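TRWC (Escherichia coli, PDB 2CDM) probably nicks plasmid DNA at the transfer origin during bacterial conjugation, as a relaxase whose N-terminal domain is held here on a 27-mer hairpin DNA. Local coordinates at residues L7-I12 / E80-D85; K92-Q97 / P158-H163. The protein carries 1 engineered substitution. All blocks are in the same frame, centred on the assembly; numbering follows the deposited sequence.

Overall arrangement
Both contacts involve the antiparallel sheet of the relaxase domain, in which strands 81-89 and 158-171 are neighbours. They lie on opposite sides of the chain's centre, with contact centres about 26 Å apart. Contact 1 is partly buried and pairs the end of strand 2-8 with the start of strand 81-89. Backbone hydrogen bonds and an outer salt bridge dominate it. Contact 2 is fully buried and sets helix 92-102 across strand 158-171, so side-chain bonds and a water do the joining. Both present a cation to the DNA: Arg81 bonds a base and a phosphate, Lys92 a phosphate. Asp85 of contact 1 and His163 of contact 2 are probably hydrogen-bonded.

Contact 1: L7-I12 / E80-D85; sequences LTRQDI and ERIGLD. With nucleotides of chain B.
The guanidinium of Arg9 meets Glu80 at its edge, and the carboxylate plane is turned 52° from it. NH1 of Arg9 makes a salt bridge to OE2 of Glu80 at 3.3 Å, approaching from above the carboxylate plane. The side chains run alongside each other and point the same way. CG of Arg9 lies anti to the backbone N (chi1 -172°), and the bend at chi2 (85°) lays CD beside OE2.

The guanidinium of Arg81 is turned to the DNA. The sugar carbon C2' of DG15 of chain B lies over one face. At the edge, NE of Arg81 bonds OP2 of DC16 of chain B at 3.0 Å. NH1 of Arg81 bonds O6 of DG17 of chain B at 2.8 Å, and NH2 donates to N7 of the same base. This is the bidentate arginine-guanine contact, on the O6 and N7 edge. A leucine in place of Arg81 would probably leave O6 and N7 of that guanine, and the DC16 phosphate, without these donors.

Between the strands, Leu7 N bonds Gly83 O at 2.9 Å. Leu7 O takes Ile82 N at 3.0 Å and, weakly, Gly83 N. Arg9 N reaches Glu80 O at 3.0 Å. CG1 of Ile82 packs on CB of Leu7 at 3.7 Å, while CD1 of Ile82 reaches the turn at Asp11. Asp11 OD2 accepts from both N and OG1 of Thr8. The methyls of Leu7 lie on CB of Asp85, whose OD2 bonds His163 of the metal site. Ile82 and Gly83 together facing Leu7 make a classic beta bulge in the antiparallel relaxase sheet.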
loop_
_atom_site.group_PDB
_atom_site.type_symbol
_atom_site.label_atom_id
_atom_site.label_comp_id
_atom_site.label_asym_id
_atom_site.label_seq_id
_atom_site.Cartn_x
_atom_site.Cartn_y
_atom_site.Cartn_z
ATOM N N LEU A 7 -7.651 9.195 -1.382
ATOM C CA LEU A 7 -7.013 10.058 -2.357
ATOM C C LEU A 7 -8.024 11.037 -2.959
ATOM O O LEU A 7 -9.087 10.637 -3.425
ATOM C CB LEU A 7 -6.367 9.195 -3.446
ATOM C CG LEU A 7 -4.858 8.903 -3.464
ATOM C CD1 LEU A 7 -4.224 8.873 -2.088
ATOM C CD2 LEU A 7 -4.580 7.610 -4.200
ATOM N N THR A 8 -7.693 12.324 -2.935
ATOM C CA THR A 8 -8.596 13.356 -3.455
ATOM C C THR A 8 -8.085 13.988 -4.760
ATOM O O THR A 8 -6.947 13.772 -5.152
ATOM C CB THR A 8 -8.851 14.460 -2.411
ATOM O OG1 THR A 8 -7.606 15.081 -2.058
ATOM C CG2 THR A 8 -9.507 13.892 -1.161
ATOM N N ARG A 9 -8.935 14.776 -5.421
ATOM C CA ARG A 9 -8.606 15.395 -6.718
ATOM C C ARG A 9 -7.286 16.158 -6.744
ATOM O O ARG A 9 -6.613 16.189 -7.777
ATOM C CB ARG A 9 -9.745 16.296 -7.202
ATOM C CG ARG A 9 -9.574 16.821 -8.634
ATOM C CD ARG A 9 -10.074 15.832 -9.693
ATOM N NE ARG A 9 -9.540 16.128 -11.028
ATOM C CZ ARG A 9 -10.182 15.891 -12.173
ATOM N NH1 ARG A 9 -11.405 15.364 -12.172
ATOM N NH2 ARG A 9 -9.597 16.189 -13.326
ATOM N N GLN A 10 -6.914 16.759 -5.616
ATOM C CA GLN A 10 -5.605 17.413 -5.471
ATOM C C GLN A 10 -4.399 16.441 -5.480
ATOM O O GLN A 10 -3.255 16.882 -5.561
ATOM C CB GLN A 10 -5.581 18.295 -4.209
ATOM C CG GLN A 10 -5.367 17.540 -2.888
ATOM C CD GLN A 10 -5.912 18.289 -1.674
ATOM O OE1 GLN A 10 -7.131 18.405 -1.486
ATOM N NE2 GLN A 10 -5.009 18.785 -0.833
ATOM N N ASP A 11 -4.668 15.134 -5.384
ATOM C CA ASP A 11 -3.637 14.082 -5.386
ATOM C C ASP A 11 -3.388 13.495 -6.783
ATOM O O ASP A 11 -2.635 12.524 -6.924
ATOM C CB ASP A 11 -4.034 12.940 -4.440
ATOM C CG ASP A 11 -4.075 13.359 -2.981
ATOM O OD1 ASP A 11 -3.089 13.970 -2.511
ATOM O OD2 ASP A 11 -5.079 13.056 -2.296
ATOM N N ILE A 12 -4.004 14.089 -7.807
ATOM C CA ILE A 12 -3.981 13.546 -9.178
ATOM C C ILE A 12 -2.602 13.579 -9.871
ATOM O O ILE A 12 -2.391 12.892 -10.886
ATOM C CB ILE A 12 -5.063 14.223 -10.072
ATOM C CG1 ILE A 12 -5.555 13.260 -11.165
ATOM C CG2 ILE A 12 -4.552 15.572 -10.631
ATOM C CD1 ILE A 12 -7.063 13.300 -11.398
ATOM N N GLU A 80 -13.706 15.992 -4.301
ATOM C CA GLU A 80 -14.004 14.740 -4.996
ATOM C C GLU A 80 -12.914 13.682 -4.747
ATOM O O GLU A 80 -11.735 14.014 -4.553
ATOM C CB GLU A 80 -14.312 14.955 -6.490
ATOM C CG GLU A 80 -13.122 15.031 -7.428
ATOM C CD GLU A 80 -13.523 14.871 -8.898
ATOM O OE1 GLU A 80 -13.929 13.752 -9.292
ATOM O OE2 GLU A 80 -13.421 15.865 -9.660
ATOM N N ARG A 81 -13.323 12.417 -4.730
ATOM C CA ARG A 81 -12.425 11.319 -4.378
ATOM C C ARG A 81 -12.001 10.515 -5.604
ATOM O O ARG A 81 -12.830 9.896 -6.267
ATOM C CB ARG A 81 -13.073 10.414 -3.322
ATOM C CG ARG A 81 -13.136 11.042 -1.943
ATOM C CD ARG A 81 -14.031 10.272 -0.990
ATOM N NE ARG A 81 -13.892 10.781 0.370
ATOM C CZ ARG A 81 -14.425 10.231 1.460
ATOM N NH1 ARG A 81 -15.166 9.133 1.394
ATOM N NH2 ARG A 81 -14.215 10.789 2.637
ATOM N N ILE A 82 -10.701 10.530 -5.892
ATOM C CA ILE A 82 -10.145 9.822 -7.044
ATOM C C ILE A 82 -9.806 8.353 -6.771
ATOM O O ILE A 82 -9.614 7.574 -7.702
ATOM C CB ILE A 82 -8.897 10.535 -7.624
ATOM C CG1 ILE A 82 -7.762 10.579 -6.598
ATOM C CG2 ILE A 82 -9.260 11.939 -8.163
ATOM C CD1 ILE A 82 -6.408 11.010 -7.178
ATOM N N GLY A 83 -9.743 7.969 -5.500
ATOM C CA GLY A 83 -9.381 6.613 -5.148
ATOM C C GLY A 83 -9.090 6.415 -3.681
ATOM O O GLY A 83 -9.313 7.314 -2.860
ATOM N N LEU A 84 -8.617 5.209 -3.358
ATOM C CA LEU A 84 -8.226 4.828 -2.013
ATOM C C LEU A 84 -6.908 4.065 -2.104
ATOM O O LEU A 84 -6.853 2.986 -2.709
ATOM C CB LEU A 84 -9.319 3.970 -1.366
ATOM C CG LEU A 84 -9.055 3.337 0.011
ATOM C CD1 LEU A 84 -8.959 4.379 1.108
ATOM C CD2 LEU A 84 -10.095 2.273 0.366
ATOM N N ASP A 85 -5.848 4.632 -1.517
ATOM C CA ASP A 85 -4.514 4.025 -1.551
ATOM C C ASP A 85 -4.279 3.088 -0.373
ATOM O O ASP A 85 -4.289 3.523 0.773
ATOM C CB ASP A 85 -3.426 5.102 -1.553
ATOM C CG ASP A 85 -2.006 4.515 -1.663
ATOM O OD1 ASP A 85 -1.833 3.269 -1.673
ATOM O OD2 ASP A 85 -1.042 5.304 -1.740
ATOM P P DG B 15 -17.734 10.176 -3.195
ATOM O OP1 DG B 15 -16.444 10.038 -3.915
ATOM O OP2 DG B 15 -18.331 9.089 -2.378
ATOM O "O5'" DG B 15 -17.621 11.419 -2.216
ATOM C "C5'" DG B 15 -17.024 12.651 -2.610
ATOM C "C4'" DG B 15 -17.154 13.635 -1.455
ATOM O "O4'" DG B 15 -18.500 13.592 -0.933
ATOM C "C3'" DG B 15 -16.265 13.343 -0.258
ATOM O "O3'" DG B 15 -15.924 14.574 0.310
ATOM C "C2'" DG B 15 -17.147 12.521 0.675
ATOM C "C1'" DG B 15 -18.507 13.147 0.403
ATOM N N9 DG B 15 -19.658 12.260 0.528
ATOM C C8 DG B 15 -19.810 10.978 0.078
ATOM N N7 DG B 15 -20.984 10.464 0.354
ATOM C C5 DG B 15 -21.651 11.475 1.018
ATOM C C6 DG B 15 -22.956 11.522 1.557
ATOM O O6 DG B 15 -23.817 10.645 1.553
ATOM N N1 DG B 15 -23.243 12.748 2.150
ATOM C C2 DG B 15 -22.364 13.800 2.208
ATOM N N2 DG B 15 -22.795 14.908 2.811
ATOM N N3 DG B 15 -21.137 13.775 1.714
ATOM C C4 DG B 15 -20.846 12.584 1.132
ATOM P P DG B 17 -15.192 15.135 7.469
ATOM O OP1 DG B 17 -15.524 16.264 8.377
ATOM O OP2 DG B 17 -13.968 15.218 6.635
ATOM O "O5'" DG B 17 -15.183 13.779 8.310
ATOM C "C5'" DG B 17 -16.226 13.574 9.241
ATOM C "C4'" DG B 17 -16.239 12.143 9.752
ATOM O "O4'" DG B 17 -16.822 11.247 8.759
ATOM C "C3'" DG B 17 -14.876 11.577 10.146
ATOM O "O3'" DG B 17 -15.030 11.022 11.437
ATOM C "C2'" DG B 17 -14.582 10.539 9.052
ATOM C "C1'" DG B 17 -15.973 10.128 8.575
ATOM N N9 DG B 17 -16.013 9.782 7.162
ATOM C C8 DG B 17 -15.457 10.484 6.120
ATOM N N7 DG B 17 -15.659 9.930 4.956
ATOM C C5 DG B 17 -16.400 8.788 5.248
ATOM C C6 DG B 17 -16.906 7.777 4.395
ATOM O O6 DG B 17 -16.793 7.710 3.159
ATOM N N1 DG B 17 -17.599 6.790 5.106
ATOM C C2 DG B 17 -17.774 6.773 6.474
ATOM N N2 DG B 17 -18.456 5.749 7.010
ATOM N N3 DG B 17 -17.294 7.711 7.270
ATOM C C4 DG B 17 -16.623 8.682 6.603
ATOM P P DC B 16 -14.710 14.723 1.334
ATOM O OP1 DC B 16 -14.300 16.148 1.270
ATOM O OP2 DC B 16 -13.704 13.671 1.053
ATOM O "O5'" DC B 16 -15.422 14.437 2.739
ATOM C "C5'" DC B 16 -16.220 15.439 3.332
ATOM C "C4'" DC B 16 -17.198 14.870 4.343
ATOM O "O4'" DC B 16 -18.083 13.913 3.740
ATOM C "C3'" DC B 16 -16.617 14.099 5.506
ATOM O "O3'" DC B 16 -16.487 15.020 6.543
ATOM C "C2'" DC B 16 -17.728 13.125 5.892
ATOM C "C1'" DC B 16 -18.775 13.306 4.805
ATOM N N1 DC B 16 -19.373 12.009 4.348
ATOM C C2 DC B 16 -20.716 11.725 4.617
ATOM O O2 DC B 16 -21.387 12.563 5.225
ATOM N N3 DC B 16 -21.242 10.542 4.198
ATOM C C4 DC B 16 -20.473 9.666 3.539
ATOM N N4 DC B 16 -21.009 8.513 3.133
ATOM C C5 DC B 16 -19.107 9.935 3.256
ATOM C C6 DC B 16 -18.605 11.099 3.675
#

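Contact 2: K92-Q97 / P158-H163. With nucleotides of chain B.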
loop_
_atom_site.group_PDB
_atom_site.type_symbol
_atom_site.label_atom_id
_atom_site.label_comp_id
_atom_site.label_asym_id
_atom_site.label_seq_id
_atom_site.Cartn_x
_atom_site.Cartn_y
_atom_site.Cartn_z
ATOM N N LYS A 92 11.274 -5.239 7.756
ATOM C CA LYS A 92 12.549 -4.733 7.269
ATOM C C LYS A 92 13.493 -5.847 6.826
ATOM O O LYS A 92 14.165 -5.722 5.797
ATOM C CB LYS A 92 13.207 -3.804 8.291
ATOM C CG LYS A 92 14.423 -3.051 7.754
ATOM C CD LYS A 92 14.096 -2.170 6.548
ATOM C CE LYS A 92 13.592 -0.803 6.973
ATOM N NZ LYS A 92 13.447 0.089 5.807
ATOM N N SER A 93 13.532 -6.939 7.577
ATOM C CA SER A 93 14.393 -8.048 7.223
ATOM C C SER A 93 14.018 -8.631 5.859
ATOM O O SER A 93 14.905 -9.069 5.098
ATOM C CB SER A 93 14.322 -9.133 8.280
ATOM O OG SER A 93 13.007 -9.627 8.351
ATOM N N VAL A 94 12.718 -8.634 5.553
ATOM C CA VAL A 94 12.232 -9.075 4.246
ATOM C C VAL A 94 12.725 -8.105 3.171
ATOM O O VAL A 94 13.232 -8.520 2.128
ATOM C CB VAL A 94 10.689 -9.223 4.231
ATOM C CG1 VAL A 94 10.179 -9.494 2.851
ATOM C CG2 VAL A 94 10.260 -10.352 5.150
ATOM N N SER A 95 12.623 -6.810 3.444
ATOM C CA SER A 95 13.143 -5.803 2.526
ATOM C C SER A 95 14.633 -5.988 2.283
ATOM O O SER A 95 15.103 -5.874 1.151
ATOM C CB SER A 95 12.866 -4.395 3.042
ATOM O OG SER A 95 11.505 -4.039 2.828
ATOM N N LEU A 96 15.365 -6.295 3.339
ATOM C CA LEU A 96 16.784 -6.519 3.218
ATOM C C LEU A 96 17.092 -7.703 2.302
ATOM O O LEU A 96 17.834 -7.560 1.306
ATOM C CB LEU A 96 17.396 -6.719 4.601
ATOM C CG LEU A 96 17.935 -5.519 5.391
ATOM C CD1 LEU A 96 17.613 -4.160 4.782
ATOM C CD2 LEU A 96 17.450 -5.598 6.820
ATOM N N GLN A 97 16.516 -8.861 2.615
ATOM C CA GLN A 97 16.751 -10.050 1.803
ATOM C C GLN A 97 16.315 -9.845 0.348
ATOM O O GLN A 97 16.979 -10.304 -0.573
ATOM C CB GLN A 97 16.054 -11.265 2.403
ATOM C CG GLN A 97 16.610 -12.595 1.939
ATOM C CD GLN A 97 17.775 -13.079 2.785
ATOM O OE1 GLN A 97 17.795 -12.908 4.010
ATOM N NE2 GLN A 97 18.764 -13.687 2.128
ATOM N N PRO A 158 16.370 0.521 2.161
ATOM C CA PRO A 158 15.578 -0.470 1.411
ATOM C C PRO A 158 14.240 -0.682 2.094
ATOM O O PRO A 158 14.179 -0.827 3.332
ATOM C CB PRO A 158 16.424 -1.738 1.469
ATOM C CG PRO A 158 17.370 -1.531 2.590
ATOM C CD PRO A 158 17.578 -0.063 2.760
ATOM N N GLN A 159 13.174 -0.652 1.302
ATOM C CA GLN A 159 11.827 -0.679 1.843
ATOM C C GLN A 159 10.850 -1.222 0.807
ATOM O O GLN A 159 10.336 -0.485 -0.030
ATOM C CB GLN A 159 11.434 0.727 2.294
ATOM C CG GLN A 159 10.057 0.853 2.911
ATOM C CD GLN A 159 9.871 0.062 4.208
ATOM O OE1 GLN A 159 10.777 -0.605 4.705
ATOM N NE2 GLN A 159 8.679 0.143 4.756
ATOM N N LEU A 160 10.605 -2.526 0.856
ATOM C CA LEU A 160 9.737 -3.171 -0.127
ATOM C C LEU A 160 8.279 -2.817 0.184
ATOM O O LEU A 160 7.788 -3.098 1.285
ATOM C CB LEU A 160 9.973 -4.676 -0.110
ATOM C CG LEU A 160 9.127 -5.620 -0.969
ATOM C CD1 LEU A 160 9.163 -5.252 -2.457
ATOM C CD2 LEU A 160 9.595 -7.069 -0.727
ATOM N N HIS A 161 7.611 -2.158 -0.759
ATOM C CA HIS A 161 6.236 -1.751 -0.552
ATOM C C HIS A 161 5.439 -1.517 -1.827
ATOM O O HIS A 161 5.980 -1.086 -2.838
ATOM C CB HIS A 161 6.135 -0.552 0.388
ATOM C CG HIS A 161 6.617 0.737 -0.188
ATOM N ND1 HIS A 161 7.954 1.035 -0.333
ATOM C CD2 HIS A 161 5.941 1.843 -0.580
ATOM C CE1 HIS A 161 8.081 2.255 -0.831
ATOM N NE2 HIS A 161 6.873 2.770 -0.991
ATOM N N THR A 162 4.150 -1.825 -1.768
ATOM C CA THR A 162 3.304 -1.746 -2.922
ATOM C C THR A 162 2.158 -0.826 -2.615
ATOM O O THR A 162 1.480 -1.000 -1.606
ATOM C CB THR A 162 2.802 -3.121 -3.312
ATOM O OG1 THR A 162 3.923 -3.910 -3.713
ATOM C CG2 THR A 162 1.835 -3.041 -4.462
ATOM N N HIS A 163 1.989 0.184 -3.466
ATOM C CA HIS A 163 0.820 1.034 -3.447
ATOM C C HIS A 163 -0.286 0.371 -4.250
ATOM O O HIS A 163 -0.151 0.152 -5.458
ATOM C CB HIS A 163 1.135 2.379 -4.079
ATOM C CG HIS A 163 2.070 3.215 -3.275
ATOM N ND1 HIS A 163 1.639 4.036 -2.251
ATOM C CD2 HIS A 163 3.412 3.375 -3.352
ATOM C CE1 HIS A 163 2.681 4.659 -1.729
ATOM N NE2 HIS A 163 3.767 4.279 -2.380
ATOM P P DT B 23 9.658 -2.252 13.252
ATOM O OP1 DT B 23 10.266 -3.564 12.931
ATOM O OP2 DT B 23 9.940 -1.612 14.561
ATOM O "O5'" DT B 23 9.982 -1.200 12.082
ATOM C "C5'" DT B 23 11.289 -1.127 11.482
ATOM C "C4'" DT B 23 11.243 -0.730 10.007
ATOM O "O4'" DT B 23 10.590 -1.739 9.183
ATOM C "C3'" DT B 23 10.539 0.566 9.616
ATOM O "O3'" DT B 23 11.138 1.002 8.422
ATOM C "C2'" DT B 23 9.125 0.139 9.288
ATOM C "C1'" DT B 23 9.420 -1.185 8.594
ATOM N N1 DT B 23 8.298 -2.195 8.638
ATOM C C2 DT B 23 7.447 -2.207 7.572
ATOM O O2 DT B 23 7.527 -1.466 6.619
ATOM N N3 DT B 23 6.471 -3.148 7.642
ATOM C C4 DT B 23 6.239 -4.062 8.627
ATOM O O4 DT B 23 5.301 -4.832 8.525
ATOM C C5 DT B 23 7.155 -4.017 9.744
ATOM C C7 DT B 23 6.990 -4.989 10.893
ATOM C C6 DT B 23 8.140 -3.089 9.693
ATOM P P DA B 26 5.778 7.274 -0.749
ATOM O OP1 DA B 26 6.836 6.804 -1.660
ATOM O OP2 DA B 26 6.089 8.341 0.230
ATOM O "O5'" DA B 26 4.500 7.689 -1.637
ATOM C "C5'" DA B 26 3.538 8.668 -1.207
ATOM C "C4'" DA B 26 2.132 8.080 -1.193
ATOM O "O4'" DA B 26 1.971 7.220 -0.038
ATOM C "C3'" DA B 26 0.971 9.058 -1.074
ATOM O "O3'" DA B 26 0.613 9.543 -2.351
ATOM C "C2'" DA B 26 -0.146 8.191 -0.500
ATOM C "C1'" DA B 26 0.627 7.221 0.386
ATOM N N9 DA B 26 0.591 7.617 1.783
ATOM C C8 DA B 26 1.078 8.768 2.351
ATOM N N7 DA B 26 0.883 8.845 3.645
ATOM C C5 DA B 26 0.227 7.660 3.942
ATOM C C6 DA B 26 -0.259 7.120 5.150
ATOM N N6 DA B 26 -0.154 7.736 6.333
ATOM N N1 DA B 26 -0.860 5.911 5.084
ATOM C C2 DA B 26 -0.969 5.287 3.896
ATOM N N3 DA B 26 -0.545 5.684 2.699
ATOM C C4 DA B 26 0.045 6.889 2.800
ATOM P P DC B 24 11.488 2.528 8.125
ATOM O OP1 DC B 24 12.237 2.415 6.861
ATOM O OP2 DC B 24 12.041 3.195 9.329
ATOM O "O5'" DC B 24 10.066 3.174 7.856
ATOM C "C5'" DC B 24 9.347 2.851 6.684
ATOM C "C4'" DC B 24 8.092 3.694 6.620
ATOM O "O4'" DC B 24 7.340 3.399 7.808
ATOM C "C3'" DC B 24 8.330 5.194 6.611
ATOM O "O3'" DC B 24 7.581 5.792 5.584
ATOM C "C2'" DC B 24 7.872 5.665 7.979
ATOM C "C1'" DC B 24 6.885 4.582 8.389
ATOM N N1 DC B 24 6.859 4.314 9.841
ATOM C C2 DC B 24 5.856 4.911 10.615
ATOM O O2 DC B 24 5.045 5.638 10.019
ATOM N N3 DC B 24 5.807 4.680 11.955
ATOM C C4 DC B 24 6.725 3.880 12.499
ATOM N N4 DC B 24 6.674 3.656 13.816
ATOM C C5 DC B 24 7.762 3.256 11.732
ATOM C C6 DC B 24 7.796 3.494 10.414
HETATM O O HOH W 1 10.660 -3.111 5.099
#
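The histidine-bearing strand of an HUH-type relaxase domain is met here by Ser95 and Lys92 of helix 92-102, which grip Leu160, Pro158 and Gln159. His161 and His163 of this strand bind zinc or copper in crystals of this protein, although no metal is bound to this chain here. The helix and strand segments cross at 101°, with their axes 7.0 Å apart.

Ser95 OG accepts a hydrogen bond from the backbone N of Leu160 at 2.6 Å, in a nearly straight bond (172°). The same hydroxyl donates to a water, which in turn donates to Gln159 OE1. Lys92 bends at chi2 (59°) and again at chi3, which brings NZ back over the strand. There NZ bonds Pro158 O at 2.7 Å. It also bonds Gln159 OE1 at 3.0 Å, from above the amide carbonyl plane. Its third partner is OP1 of DC24 of chain B, at 2.8 Å, so three oxygens hold the ammonium group. Gln159 crosses Lys92 at about a right angle. With OE1 held by lysine and water, its NE2 is presented to O2 of DT23 of chain B, at 2.7 Å.

On the apolar side, CD1 of Leu96 touches CG of Pro158. Along the strand, His161 ND1 bonds Gln159 O at 2.8 Å, with that oxygen in the ring plane. This bond limits rotation of the ring.

Strand 158-171 lies between strands 81-89 and 145-152. Leu160 points to helix 92-102 and also touches Ile107 and His110 of helix 104-123. Phe232 lies against both Leu96 and Pro158.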